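Local structure of coenzyme Q-binding protein COQ10 START domain-containing protein (Thermus thermophilus, 2D4R) at residues G82-Y87 with L106-T111; S49-V54 with W62-E67; P2-E7 with E129-L134; D23-K28 with L37-R42. The protein is of unknown function but, as a putative member of the START domain superfamily, probably binds a lipid or another hydrophobic ligand. All coordinates share one frame; numbering follows the deposited sequence.

Contact 1 (G82-Y87 with L106-T111)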
loop_
_atom_site.group_PDB
_atom_site.type_symbol
_atom_site.label_atom_id
_atom_site.label_comp_id
_atom_site.label_asym_id
_atom_site.label_seq_id
_atom_site.Cartn_x
_atom_site.Cartn_y
_atom_site.Cartn_z
ATOM N N GLY A 82 -3.164 -4.412 -14.962
ATOM C CA GLY A 82 -4.083 -4.934 -13.979
ATOM C C GLY A 82 -5.436 -4.311 -14.172
ATOM O O GLY A 82 -5.753 -3.846 -15.256
ATOM N N ASP A 83 -6.230 -4.293 -13.114
ATOM C CA ASP A 83 -7.609 -3.814 -13.190
ATOM C C ASP A 83 -7.756 -2.286 -13.141
ATOM O O ASP A 83 -8.739 -1.739 -13.628
ATOM C CB ASP A 83 -8.436 -4.442 -12.058
ATOM C CG ASP A 83 -8.666 -5.940 -12.252
ATOM O OD1 ASP A 83 -8.393 -6.467 -13.353
ATOM O OD2 ASP A 83 -9.132 -6.587 -11.290
ATOM N N PHE A 84 -6.790 -1.606 -12.543
ATOM C CA PHE A 84 -6.806 -0.145 -12.506
ATOM C C PHE A 84 -6.200 0.428 -13.794
ATOM O O PHE A 84 -5.239 -0.121 -14.338
ATOM C CB PHE A 84 -6.007 0.376 -11.303
ATOM C CG PHE A 84 -6.630 0.071 -9.953
ATOM C CD1 PHE A 84 -6.196 -1.020 -9.196
ATOM C CD2 PHE A 84 -7.623 0.894 -9.424
ATOM C CE1 PHE A 84 -6.742 -1.287 -7.937
ATOM C CE2 PHE A 84 -8.175 0.635 -8.157
ATOM C CZ PHE A 84 -7.737 -0.453 -7.417
ATOM N N ASP A 85 -6.760 1.526 -14.281
ATOM C CA ASP A 85 -6.112 2.273 -15.347
ATOM C C ASP A 85 -4.913 2.973 -14.763
ATOM O O ASP A 85 -3.903 3.186 -15.437
ATOM C CB ASP A 85 -7.056 3.311 -15.932
ATOM C CG ASP A 85 -8.305 2.687 -16.525
ATOM O OD1 ASP A 85 -9.376 3.312 -16.403
ATOM O OD2 ASP A 85 -8.215 1.579 -17.103
ATOM N N ARG A 86 -5.029 3.328 -13.493
ATOM C CA ARG A 86 -3.949 3.998 -12.799
ATOM C C ARG A 86 -3.963 3.584 -11.333
ATOM O O ARG A 86 -5.015 3.565 -10.688
ATOM C CB ARG A 86 -4.126 5.509 -12.942
ATOM C CG ARG A 86 -3.031 6.359 -12.348
ATOM C CD ARG A 86 -3.352 7.829 -12.593
ATOM N NE ARG A 86 -2.216 8.707 -12.345
ATOM C CZ ARG A 86 -2.269 10.034 -12.398
ATOM N NH1 ARG A 86 -3.410 10.650 -12.691
ATOM N NH2 ARG A 86 -1.175 10.746 -12.166
ATOM N N TYR A 87 -2.790 3.224 -10.823
ATOM C CA TYR A 87 -2.638 2.884 -9.423
ATOM C C TYR A 87 -1.211 3.176 -8.984
ATOM O O TYR A 87 -0.294 2.398 -9.237
ATOM C CB TYR A 87 -2.952 1.415 -9.210
ATOM C CG TYR A 87 -3.066 1.010 -7.757
ATOM C CD1 TYR A 87 -4.317 0.887 -7.143
ATOM C CD2 TYR A 87 -1.935 0.687 -7.017
ATOM C CE1 TYR A 87 -4.426 0.436 -5.827
ATOM C CE2 TYR A 87 -2.031 0.242 -5.698
ATOM C CZ TYR A 87 -3.272 0.115 -5.108
ATOM O OH TYR A 87 -3.350 -0.331 -3.799
ATOM N N LEU A 106 -2.156 7.640 -2.531
ATOM C CA LEU A 106 -2.573 6.763 -3.624
ATOM C C LEU A 106 -3.455 7.473 -4.657
ATOM O O LEU A 106 -4.580 7.881 -4.364
ATOM C CB LEU A 106 -3.320 5.555 -3.054
ATOM C CG LEU A 106 -3.947 4.568 -4.041
ATOM C CD1 LEU A 106 -2.908 4.027 -5.013
ATOM C CD2 LEU A 106 -4.584 3.447 -3.261
ATOM N N THR A 107 -2.933 7.619 -5.867
ATOM C CA THR A 107 -3.728 8.085 -6.992
ATOM C C THR A 107 -4.165 6.879 -7.797
ATOM O O THR A 107 -3.347 6.061 -8.200
ATOM C CB THR A 107 -2.905 9.018 -7.900
ATOM O OG1 THR A 107 -2.566 10.197 -7.171
ATOM C CG2 THR A 107 -3.679 9.371 -9.182
ATOM N N TYR A 108 -5.460 6.759 -8.025
ATOM C CA TYR A 108 -5.992 5.613 -8.746
ATOM C C TYR A 108 -7.023 6.075 -9.769
ATOM O O TYR A 108 -7.647 7.134 -9.616
ATOM C CB TYR A 108 -6.659 4.641 -7.773
ATOM C CG TYR A 108 -7.912 5.229 -7.153
ATOM C CD1 TYR A 108 -9.173 4.973 -7.700
ATOM C CD2 TYR A 108 -7.830 6.104 -6.070
ATOM C CE1 TYR A 108 -10.323 5.583 -7.187
ATOM C CE2 TYR A 108 -8.971 6.718 -5.546
ATOM C CZ TYR A 108 -10.211 6.455 -6.113
ATOM O OH TYR A 108 -11.325 7.066 -5.612
ATOM N N GLU A 109 -7.202 5.273 -10.811
ATOM C CA GLU A 109 -8.318 5.454 -11.722
ATOM C C GLU A 109 -8.876 4.099 -12.097
ATOM O O GLU A 109 -8.151 3.218 -12.552
ATOM C CB GLU A 109 -7.884 6.221 -12.973
ATOM C CG GLU A 109 -7.719 7.724 -12.742
ATOM C CD GLU A 109 -7.071 8.432 -13.923
ATOM O OE1 GLU A 109 -6.365 9.442 -13.694
ATOM O OE2 GLU A 109 -7.273 7.976 -15.076
ATOM N N LEU A 110 -10.179 3.945 -11.884
ATOM C CA LEU A 110 -10.871 2.694 -12.114
ATOM C C LEU A 110 -12.041 2.972 -13.051
ATOM O O LEU A 110 -13.016 3.588 -12.634
ATOM C CB LEU A 110 -11.409 2.183 -10.787
ATOM C CG LEU A 110 -11.052 0.800 -10.260
ATOM C CD1 LEU A 110 -12.101 0.430 -9.233
ATOM C CD2 LEU A 110 -11.023 -0.228 -11.372
ATOM N N THR A 111 -11.966 2.533 -14.304
ATOM C CA THR A 111 -13.107 2.708 -15.195
ATOM C C THR A 111 -14.172 1.641 -14.973
ATOM O O THR A 111 -13.902 0.442 -15.056
ATOM C CB THR A 111 -12.717 2.699 -16.704
ATOM O OG1 THR A 111 -11.913 1.559 -17.003
ATOM C CG2 THR A 111 -11.990 3.962 -17.075
HETATM O O HOH W 1 -9.726 0.428 -15.130
#

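Contact 2 (S49-V54 with W62-E67)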
loop_
_atom_site.group_PDB
_atom_site.type_symbol
_atom_site.label_atom_id
_atom_site.label_comp_id
_atom_site.label_asym_id
_atom_site.label_seq_id
_atom_site.Cartn_x
_atom_site.Cartn_y
_atom_site.Cartn_z
ATOM N N SER A 49 5.420 -6.799 -7.967
ATOM C CA SER A 49 4.580 -7.659 -7.152
ATOM C C SER A 49 3.169 -7.780 -7.723
ATOM O O SER A 49 2.672 -6.861 -8.378
ATOM C CB SER A 49 4.517 -7.113 -5.729
ATOM O OG SER A 49 3.971 -5.809 -5.721
ATOM N N ARG A 50 2.535 -8.921 -7.471
ATOM C CA ARG A 50 1.183 -9.188 -7.958
ATOM C C ARG A 50 0.200 -9.154 -6.787
ATOM O O ARG A 50 0.290 -9.957 -5.870
ATOM C CB ARG A 50 1.130 -10.562 -8.650
ATOM C CG ARG A 50 -0.266 -10.984 -9.139
ATOM C CD ARG A 50 -0.256 -12.366 -9.812
ATOM N NE ARG A 50 0.951 -12.623 -10.608
ATOM C CZ ARG A 50 1.083 -12.341 -11.904
ATOM N NH1 ARG A 50 0.081 -11.786 -12.575
ATOM N NH2 ARG A 50 2.221 -12.613 -12.534
ATOM N N TRP A 51 -0.728 -8.209 -6.824
ATOM C CA TRP A 51 -1.703 -8.063 -5.750
ATOM C C TRP A 51 -3.070 -8.612 -6.171
ATOM O O TRP A 51 -3.510 -8.433 -7.312
ATOM C CB TRP A 51 -1.846 -6.583 -5.345
ATOM C CG TRP A 51 -0.600 -5.951 -4.724
ATOM C CD1 TRP A 51 0.638 -5.862 -5.286
ATOM C CD2 TRP A 51 -0.500 -5.303 -3.436
ATOM N NE1 TRP A 51 1.497 -5.205 -4.442
ATOM C CE2 TRP A 51 0.827 -4.850 -3.301
ATOM C CE3 TRP A 51 -1.405 -5.068 -2.389
ATOM C CZ2 TRP A 51 1.279 -4.171 -2.157
ATOM C CZ3 TRP A 51 -0.958 -4.396 -1.254
ATOM C CH2 TRP A 51 0.374 -3.956 -1.150
ATOM N N VAL A 52 -3.732 -9.288 -5.240
ATOM C CA VAL A 52 -5.162 -9.503 -5.338
ATOM C C VAL A 52 -5.806 -9.019 -4.059
ATOM O O VAL A 52 -5.488 -9.499 -2.977
ATOM C CB VAL A 52 -5.525 -11.003 -5.541
ATOM C CG1 VAL A 52 -7.052 -11.157 -5.574
ATOM C CG2 VAL A 52 -4.908 -11.535 -6.829
ATOM N N ALA A 53 -6.715 -8.062 -4.195
ATOM C CA ALA A 53 -7.410 -7.493 -3.055
ATOM C C ALA A 53 -8.898 -7.768 -3.194
ATOM O O ALA A 53 -9.407 -8.009 -4.297
ATOM C CB ALA A 53 -7.146 -5.972 -2.977
ATOM N N VAL A 54 -9.599 -7.746 -2.068
ATOM C CA VAL A 54 -11.042 -7.857 -2.115
ATOM C C VAL A 54 -11.697 -6.589 -1.608
ATOM O O VAL A 54 -11.341 -6.059 -0.568
ATOM C CB VAL A 54 -11.544 -9.067 -1.309
ATOM C CG1 VAL A 54 -10.803 -10.320 -1.767
ATOM C CG2 VAL A 54 -11.369 -8.832 0.178
ATOM N N TRP A 62 -3.985 -6.531 -9.626
ATOM C CA TRP A 62 -3.054 -5.728 -10.394
ATOM C C TRP A 62 -1.609 -6.149 -10.170
ATOM O O TRP A 62 -1.281 -6.816 -9.182
ATOM C CB TRP A 62 -3.236 -4.234 -10.078
ATOM C CG TRP A 62 -2.773 -3.815 -8.724
ATOM C CD1 TRP A 62 -1.592 -3.178 -8.416
ATOM C CD2 TRP A 62 -3.490 -3.945 -7.489
ATOM N NE1 TRP A 62 -1.539 -2.900 -7.069
ATOM C CE2 TRP A 62 -2.687 -3.356 -6.475
ATOM C CE3 TRP A 62 -4.737 -4.499 -7.134
ATOM C CZ2 TRP A 62 -3.093 -3.300 -5.138
ATOM C CZ3 TRP A 62 -5.138 -4.441 -5.803
ATOM C CH2 TRP A 62 -4.315 -3.841 -4.819
ATOM N N LEU A 63 -0.752 -5.772 -11.111
ATOM C CA LEU A 63 0.677 -5.881 -10.910
ATOM C C LEU A 63 1.187 -4.510 -10.495
ATOM O O LEU A 63 0.654 -3.495 -10.923
ATOM C CB LEU A 63 1.351 -6.366 -12.196
ATOM C CG LEU A 63 1.024 -7.841 -12.498
ATOM C CD1 LEU A 63 1.130 -8.125 -13.989
ATOM C CD2 LEU A 63 1.972 -8.746 -11.718
ATOM N N GLU A 64 2.201 -4.486 -9.638
ATOM C CA GLU A 64 2.678 -3.239 -9.060
ATOM C C GLU A 64 4.191 -3.202 -9.083
ATOM O O GLU A 64 4.850 -4.167 -8.711
ATOM C CB GLU A 64 2.184 -3.093 -7.619
ATOM C CG GLU A 64 2.429 -1.714 -7.013
ATOM C CD GLU A 64 1.898 -1.596 -5.598
ATOM O OE1 GLU A 64 2.706 -1.621 -4.648
ATOM O OE2 GLU A 64 0.670 -1.488 -5.435
ATOM N N GLU A 65 4.733 -2.080 -9.526
ATOM C CA GLU A 65 6.164 -1.857 -9.474
ATOM C C GLU A 65 6.440 -0.856 -8.352
ATOM O O GLU A 65 5.872 0.239 -8.317
ATOM C CB GLU A 65 6.675 -1.323 -10.835
ATOM C CG GLU A 65 6.344 -2.249 -12.045
ATOM C CD GLU A 65 7.083 -1.901 -13.356
ATOM O OE1 GLU A 65 7.413 -0.718 -13.587
ATOM O OE2 GLU A 65 7.325 -2.822 -14.170
ATOM N N GLU A 66 7.298 -1.241 -7.417
ATOM C CA GLU A 66 7.735 -0.303 -6.395
ATOM C C GLU A 66 9.230 -0.035 -6.467
ATOM O O GLU A 66 10.043 -0.946 -6.623
ATOM C CB GLU A 66 7.350 -0.797 -4.992
ATOM C CG GLU A 66 7.511 -2.273 -4.764
ATOM C CD GLU A 66 6.206 -3.022 -4.923
ATOM O OE1 GLU A 66 6.234 -4.175 -5.402
ATOM O OE2 GLU A 66 5.150 -2.457 -4.568
ATOM N N GLU A 67 9.574 1.243 -6.372
ATOM C CA GLU A 67 10.956 1.680 -6.331
ATOM C C GLU A 67 11.224 2.089 -4.894
ATOM O O GLU A 67 10.509 2.942 -4.335
ATOM C CB GLU A 67 11.159 2.872 -7.268
ATOM C CG GLU A 67 12.606 3.220 -7.559
ATOM C CD GLU A 67 12.753 4.555 -8.281
ATOM O OE1 GLU A 67 12.039 5.523 -7.917
ATOM O OE2 GLU A 67 13.581 4.636 -9.213
#

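Contact 3 (P2-E7 with E129-L134)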
loop_
_atom_site.group_PDB
_atom_site.type_symbol
_atom_site.label_atom_id
_atom_site.label_comp_id
_atom_site.label_asym_id
_atom_site.label_seq_id
_atom_site.Cartn_x
_atom_site.Cartn_y
_atom_site.Cartn_z
ATOM N N PRO A 2 -8.565 10.427 -9.281
ATOM C CA PRO A 2 -8.714 10.859 -7.884
ATOM C C PRO A 2 -7.632 10.291 -6.963
ATOM O O PRO A 2 -6.892 9.389 -7.345
ATOM C CB PRO A 2 -10.118 10.385 -7.504
ATOM C CG PRO A 2 -10.417 9.278 -8.448
ATOM C CD PRO A 2 -9.692 9.591 -9.728
ATOM N N GLU A 3 -7.543 10.833 -5.752
ATOM C CA GLU A 3 -6.465 10.493 -4.825
ATOM C C GLU A 3 -6.977 10.254 -3.409
ATOM O O GLU A 3 -7.979 10.822 -2.996
ATOM C CB GLU A 3 -5.422 11.611 -4.808
ATOM C CG GLU A 3 -4.267 11.385 -3.853
ATOM C CD GLU A 3 -3.680 12.693 -3.336
ATOM O OE1 GLU A 3 -2.563 13.056 -3.769
ATOM O OE2 GLU A 3 -4.334 13.357 -2.496
ATOM N N VAL A 4 -6.278 9.397 -2.680
ATOM C CA VAL A 4 -6.565 9.099 -1.280
ATOM C C VAL A 4 -5.239 9.168 -0.520
ATOM O O VAL A 4 -4.181 8.954 -1.095
ATOM C CB VAL A 4 -7.186 7.682 -1.139
ATOM C CG1 VAL A 4 -7.064 7.191 0.282
ATOM C CG2 VAL A 4 -8.649 7.714 -1.531
ATOM N N ARG A 5 -5.283 9.491 0.761
ATOM C CA ARG A 5 -4.073 9.422 1.570
ATOM C C ARG A 5 -4.400 9.069 3.001
ATOM O O ARG A 5 -5.355 9.589 3.577
ATOM C CB ARG A 5 -3.333 10.749 1.531
ATOM C CG ARG A 5 -4.190 11.923 1.882
ATOM C CD ARG A 5 -3.951 12.317 3.313
ATOM N NE ARG A 5 -2.526 12.481 3.592
ATOM C CZ ARG A 5 -2.048 12.843 4.777
ATOM N NH1 ARG A 5 -0.739 12.973 4.965
ATOM N NH2 ARG A 5 -2.892 13.070 5.774
ATOM N N ALA A 6 -3.606 8.169 3.562
ATOM C CA ALA A 6 -3.765 7.764 4.941
ATOM C C ALA A 6 -2.483 8.123 5.675
ATOM O O ALA A 6 -1.410 8.192 5.067
ATOM C CB ALA A 6 -4.018 6.271 5.017
ATOM N N GLU A 7 -2.608 8.352 6.979
ATOM C CA GLU A 7 -1.505 8.794 7.826
ATOM C C GLU A 7 -1.613 8.010 9.125
ATOM O O GLU A 7 -2.700 7.875 9.683
ATOM C CB GLU A 7 -1.649 10.295 8.100
ATOM C CG GLU A 7 -0.424 10.996 8.656
ATOM C CD GLU A 7 -0.588 12.509 8.665
ATOM O OE1 GLU A 7 -1.456 13.010 9.412
ATOM O OE2 GLU A 7 0.147 13.197 7.922
ATOM N N GLU A 129 -10.462 3.356 2.806
ATOM C CA GLU A 129 -10.420 2.315 3.804
ATOM C C GLU A 129 -9.237 1.410 3.501
ATOM O O GLU A 129 -8.492 1.015 4.409
ATOM C CB GLU A 129 -11.723 1.524 3.795
ATOM C CG GLU A 129 -12.949 2.339 4.198
ATOM C CD GLU A 129 -12.810 2.994 5.567
ATOM O OE1 GLU A 129 -12.436 4.188 5.622
ATOM O OE2 GLU A 129 -13.080 2.319 6.585
ATOM N N ASN A 130 -9.044 1.107 2.218
ATOM C CA ASN A 130 -7.974 0.208 1.827
ATOM C C ASN A 130 -6.595 0.697 2.248
ATOM O O ASN A 130 -5.819 -0.079 2.807
ATOM C CB ASN A 130 -8.012 -0.058 0.322
ATOM C CG ASN A 130 -8.942 -1.215 -0.042
ATOM O OD1 ASN A 130 -10.157 -1.143 0.171
ATOM N ND2 ASN A 130 -8.369 -2.292 -0.590
ATOM N N VAL A 131 -6.285 1.969 2.012
ATOM C CA VAL A 131 -4.971 2.483 2.415
ATOM C C VAL A 131 -4.822 2.720 3.917
ATOM O O VAL A 131 -3.730 2.579 4.459
ATOM C CB VAL A 131 -4.594 3.797 1.685
ATOM C CG1 VAL A 131 -4.505 3.552 0.202
ATOM C CG2 VAL A 131 -5.586 4.879 2.006
ATOM N N GLU A 132 -5.913 3.085 4.584
ATOM C CA GLU A 132 -5.921 3.164 6.042
ATOM C C GLU A 132 -5.623 1.790 6.646
ATOM O O GLU A 132 -4.880 1.678 7.630
ATOM C CB GLU A 132 -7.281 3.661 6.535
ATOM C CG GLU A 132 -7.445 5.168 6.514
ATOM C CD GLU A 132 -8.871 5.596 6.813
ATOM O OE1 GLU A 132 -9.199 6.777 6.580
ATOM O OE2 GLU A 132 -9.666 4.748 7.277
ATOM N N SER A 133 -6.192 0.749 6.041
ATOM C CA SER A 133 -5.999 -0.620 6.519
ATOM C C SER A 133 -4.618 -1.163 6.177
ATOM O O SER A 133 -4.054 -1.955 6.927
ATOM C CB SER A 133 -7.051 -1.554 5.922
ATOM O OG SER A 133 -6.744 -1.849 4.572
ATOM N N LEU A 134 -4.075 -0.747 5.038
ATOM C CA LEU A 134 -2.721 -1.157 4.696
ATOM C C LEU A 134 -1.777 -0.655 5.776
ATOM O O LEU A 134 -0.789 -1.308 6.097
ATOM C CB LEU A 134 -2.305 -0.614 3.315
ATOM C CG LEU A 134 -2.824 -1.365 2.076
ATOM C CD1 LEU A 134 -2.176 -0.814 0.820
ATOM C CD2 LEU A 134 -2.513 -2.850 2.190
#

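Contact 4 (D23-K28 with L37-R42)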
loop_
_atom_site.group_PDB
_atom_site.type_symbol
_atom_site.label_atom_id
_atom_site.label_comp_id
_atom_site.label_asym_id
_atom_site.label_seq_id
_atom_site.Cartn_x
_atom_site.Cartn_y
_atom_site.Cartn_z
ATOM N N ASP A 23 9.445 -5.554 3.064
ATOM C CA ASP A 23 9.250 -6.996 2.988
ATOM C C ASP A 23 7.764 -7.255 2.844
ATOM O O ASP A 23 7.088 -7.621 3.820
ATOM C CB ASP A 23 9.772 -7.671 4.257
ATOM C CG ASP A 23 9.398 -9.150 4.331
ATOM O OD1 ASP A 23 9.138 -9.762 3.277
ATOM O OD2 ASP A 23 9.370 -9.693 5.451
ATOM N N LEU A 24 7.269 -7.056 1.622
ATOM C CA LEU A 24 5.839 -7.106 1.351
ATOM C C LEU A 24 5.257 -8.462 1.728
ATOM O O LEU A 24 4.149 -8.550 2.252
ATOM C CB LEU A 24 5.569 -6.837 -0.128
ATOM C CG LEU A 24 6.056 -5.503 -0.685
ATOM C CD1 LEU A 24 5.843 -5.447 -2.194
ATOM C CD2 LEU A 24 5.311 -4.405 -0.008
ATOM N N GLU A 25 6.007 -9.523 1.467
ATOM C CA GLU A 25 5.466 -10.842 1.695
ATOM C C GLU A 25 5.331 -11.122 3.187
ATOM O O GLU A 25 4.394 -11.804 3.608
ATOM C CB GLU A 25 6.340 -11.875 1.002
ATOM C CG GLU A 25 6.335 -11.686 -0.501
ATOM C CD GLU A 25 6.819 -12.905 -1.236
ATOM O OE1 GLU A 25 7.663 -13.623 -0.667
ATOM O OE2 GLU A 25 6.358 -13.142 -2.374
ATOM N N GLY A 26 6.245 -10.571 3.985
ATOM C CA GLY A 26 6.104 -10.639 5.424
ATOM C C GLY A 26 4.987 -9.743 5.933
ATOM O O GLY A 26 4.427 -9.976 7.002
ATOM N N LEU A 27 4.658 -8.711 5.166
ATOM C CA LEU A 27 3.616 -7.768 5.558
ATOM C C LEU A 27 2.248 -8.372 5.255
ATOM O O LEU A 27 1.270 -8.098 5.948
ATOM C CB LEU A 27 3.774 -6.458 4.782
ATOM C CG LEU A 27 3.441 -5.117 5.450
ATOM C CD1 LEU A 27 3.548 -4.013 4.409
ATOM C CD2 LEU A 27 2.065 -5.134 6.047
ATOM N N LYS A 28 2.193 -9.202 4.218
ATOM C CA LYS A 28 0.919 -9.616 3.643
ATOM C C LYS A 28 -0.093 -10.220 4.632
ATOM O O LYS A 28 -1.285 -9.914 4.556
ATOM C CB LYS A 28 1.152 -10.603 2.492
ATOM C CG LYS A 28 -0.080 -10.771 1.591
ATOM C CD LYS A 28 -0.448 -12.234 1.340
ATOM C CE LYS A 28 -0.963 -12.942 2.589
ATOM N NZ LYS A 28 -1.675 -14.214 2.241
ATOM N N LEU A 37 -0.497 -11.597 -2.218
ATOM C CA LEU A 37 0.518 -10.627 -2.583
ATOM C C LEU A 37 1.832 -11.368 -2.806
ATOM O O LEU A 37 2.462 -11.840 -1.862
ATOM C CB LEU A 37 0.669 -9.579 -1.473
ATOM C CG LEU A 37 1.271 -8.220 -1.842
ATOM C CD1 LEU A 37 1.502 -7.386 -0.571
ATOM C CD2 LEU A 37 2.576 -8.427 -2.588
ATOM N N GLU A 38 2.233 -11.475 -4.066
ATOM C CA GLU A 38 3.443 -12.205 -4.413
ATOM C C GLU A 38 4.483 -11.324 -5.110
ATOM O O GLU A 38 4.205 -10.689 -6.127
ATOM C CB GLU A 38 3.096 -13.423 -5.291
ATOM C CG GLU A 38 1.792 -13.304 -6.085
ATOM C CD GLU A 38 1.301 -14.639 -6.664
ATOM O OE1 GLU A 38 0.515 -14.612 -7.639
ATOM O OE2 GLU A 38 1.691 -15.712 -6.147
ATOM N N VAL A 39 5.688 -11.287 -4.548
ATOM C CA VAL A 39 6.798 -10.590 -5.190
ATOM C C VAL A 39 7.268 -11.401 -6.395
ATOM O O VAL A 39 7.782 -12.510 -6.239
ATOM C CB VAL A 39 7.992 -10.390 -4.223
ATOM C CG1 VAL A 39 9.208 -9.879 -5.007
ATOM C CG2 VAL A 39 7.622 -9.402 -3.120
ATOM N N VAL A 40 7.087 -10.855 -7.597
ATOM C CA VAL A 40 7.430 -11.589 -8.807
ATOM C C VAL A 40 8.856 -11.312 -9.297
ATOM O O VAL A 40 9.463 -12.159 -9.949
ATOM C CB VAL A 40 6.456 -11.285 -9.971
ATOM C CG1 VAL A 40 5.080 -11.798 -9.647
ATOM C CG2 VAL A 40 6.424 -9.803 -10.260
ATOM N N ALA A 41 9.383 -10.125 -8.999
ATOM C CA ALA A 41 10.731 -9.748 -9.428
ATOM C C ALA A 41 11.403 -8.833 -8.409
ATOM O O ALA A 41 10.762 -7.956 -7.836
ATOM C CB ALA A 41 10.677 -9.055 -10.802
ATOM N N ARG A 42 12.697 -9.044 -8.187
ATOM C CA ARG A 42 13.475 -8.235 -7.242
ATOM C C ARG A 42 14.759 -7.809 -7.956
ATOM O O ARG A 42 15.494 -8.653 -8.465
ATOM C CB ARG A 42 13.806 -9.071 -5.991
ATOM C CG ARG A 42 14.459 -8.317 -4.826
ATOM C CD ARG A 42 13.532 -8.224 -3.600
ATOM N NE ARG A 42 12.969 -9.521 -3.209
ATOM C CZ ARG A 42 11.910 -9.679 -2.415
ATOM N NH1 ARG A 42 11.282 -8.619 -1.917
ATOM N NH2 ARG A 42 11.471 -10.899 -2.116
HETATM O O HOH W 2 10.336 -12.610 0.018
#

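Contact 1 (G82-Y87 with L106-T111)
Glu109 O accepts from two backbone donors at once. Asp85 N lies 2.8 Å from Glu109 O, almost in line with the C=O bond, whereas Arg86 N reaches the same Glu109 O at 3.3 Å, using an in-plane lone pair. Glu109 N returns a bond to Arg86 O (2.8 Å). Two residues facing one define a classic beta bulge, here at the open end of the antiparallel hairpin of strands 86-95 and 100-109. On the Tyr87 face, Leu106 CD1 stands 3.8 Å from the Tyr87 ring centroid and 3° off its normal, a centred CH-pi contact. An alanine at Tyr87 would remove the ring that meets both Leu106 and Trp62, and would probably loosen the core there. On the other face, the extended Arg86 chain lays its guanidinium against Thr107 CG2, 3.5 Å from Arg86 NE. Arg86 NH1 makes a weak salt bridge to Glu109 OE1 (3.3 Å), the guanidinium and carboxylate planes 83° apart, while Arg86 NE pairs with Glu88. Further out, Phe84 CD2 meets Leu110 CG at 3.5 Å, and a water joins Asp83 O to Thr111 N. Tyr108 turns toward helix 120-144, touching Val123 and Met127.

Contact 2 (S49-V54 with W62-E67)
The indoles of Trp51 and Trp62 run alongside one another in the same sense, their five-membered rings inclined by 18° but slid apart, with centroids 4.8 Å from each other. The real overlap is Trp51 CB, seated over the Trp62 six-membered ring 3.5 Å from its centroid; Ala53 CB meets the edge of that indole at Trp62 CZ3. Each indole N-H is held. Trp62 NE1 donates in its ring plane to Glu64 OE2 (3.1 Å, 174°), arriving above the carboxylate plane. Trp51 NE1 donates to Ser49 OG (2.8 Å), which in turn donates a hydrogen bond to Glu66 OE1 on its syn lone pair (2.8 Å). Glu64 OE1 and Glu66 OE2 are 2.6 Å apart, so one acid is probably protonated. An alanine at Trp62 would lose the indole under Trp51 CB and the donor to Glu64, and would probably disturb this buried network. On the opposite face of the sheet from the two tryptophans, Leu63 CD2 sits over the centre of the Arg50 guanidinium. The arrangement belongs to the antiparallel hairpin of strands 46-55 and 58-69, within the curved sheet of a Bet v 1-like fold.

Contact 3 (P2-E7 with E129-L134)
Val4 places CG1 anti to its backbone N (chi1 161°), while Val131, with CG1 anti to the carbonyl carbon (chi1 -62°), carries CG2 in the crowded position between its backbone N and carbonyl carbon. These settings bring Val4 CG1 and Val131 CG2 to 3.2 Å, a very tight methyl contact in which the two side chains cross obliquely. Ala6 CB lies 3.7 Å from the same Val131 CG2, so one methyl bridges two residues of the strand. Further along the helix, Ala6 CB also rests 3.7 Å from Glu132 N and beside Glu132 CG. The small side chain fits a close approach: the axes of strand 3-7 and helix 129-134 come within 7.4 Å and cross at -28°. This is the helix-grip layout of the Bet v 1-like fold, with the long C-terminal helix lying against an antiparallel sheet of which 3-10 is an edge strand. The two segments share no hydrogen bond, but Gln124 and Gln128 of the same helix bond to Glu3 O and Arg5 N. On the strand's other side, Arg5 NH1 forms a salt bridge with Glu7 OE2 at 3.1 Å.

Contact 4 (D23-K28 with L37-R42)
Glu25 OE2 is gripped by one bond across the contact, from Val39 N at 2.9 Å with an N-H...O angle of 160°; the donor stands above the carboxylate plane. Glu25 CG is anti to the carbonyl carbon and the chain runs extended beyond it, which carries the acid from the helix to the strand. The other oxygen, Glu25 OE1, accepts from a water at 2.9 Å that weakly links it to Arg42 NH2; the Arg42 guanidinium lies with one face over Val39 CG1. The stem of the acid adds an apolar touch, Glu25 CG to Val39 CG2 at 3.7 Å. Lys28 and Leu37 pass one another head to tail, so that Lys28 CG meets Leu37 CB at 3.4 Å and the ammonium end leads off. Leu37 CD1 reaches in to Leu24 CB at 4.1 Å. Asp23 is the N-cap of the short helix: its OD1 accepts from Gly26 N at 3.1 Å, while Asp23 OD2 forms a salt bridge with Arg141 of helix 120-144. Helix 24-27, following directly on helix 14-22, thus packs against edge strand 34-43, whose Leu37 also touches Trp51 on the adjoining strand 46-55.

Overall arrangement
All four contacts reach one antiparallel seven-stranded sheet. Contacts 1 and 2, centres 11 Å apart, meet where Tyr87 CE2 comes 3.2 Å from Glu64 OE2. Contact 3 lies at the edge strand 3-10 and joins contact 1 through Leu106 N and Val4 O (2.8 Å, a probable hydrogen bond). Contact 4 lies at the opposite edge strand, 34-43; its centre is 9 Å from that of contact 2, and Trp51 CZ2 packs on Leu37 CD1. Contacts 3 and 4 do not touch, their centres about 19 Å apart, but contact 2 reaches Leu134 of the helix through Trp51. No ligand is defined here; relatives bind theirs between sheet and C-terminal helix, the side to which Trp51 turns.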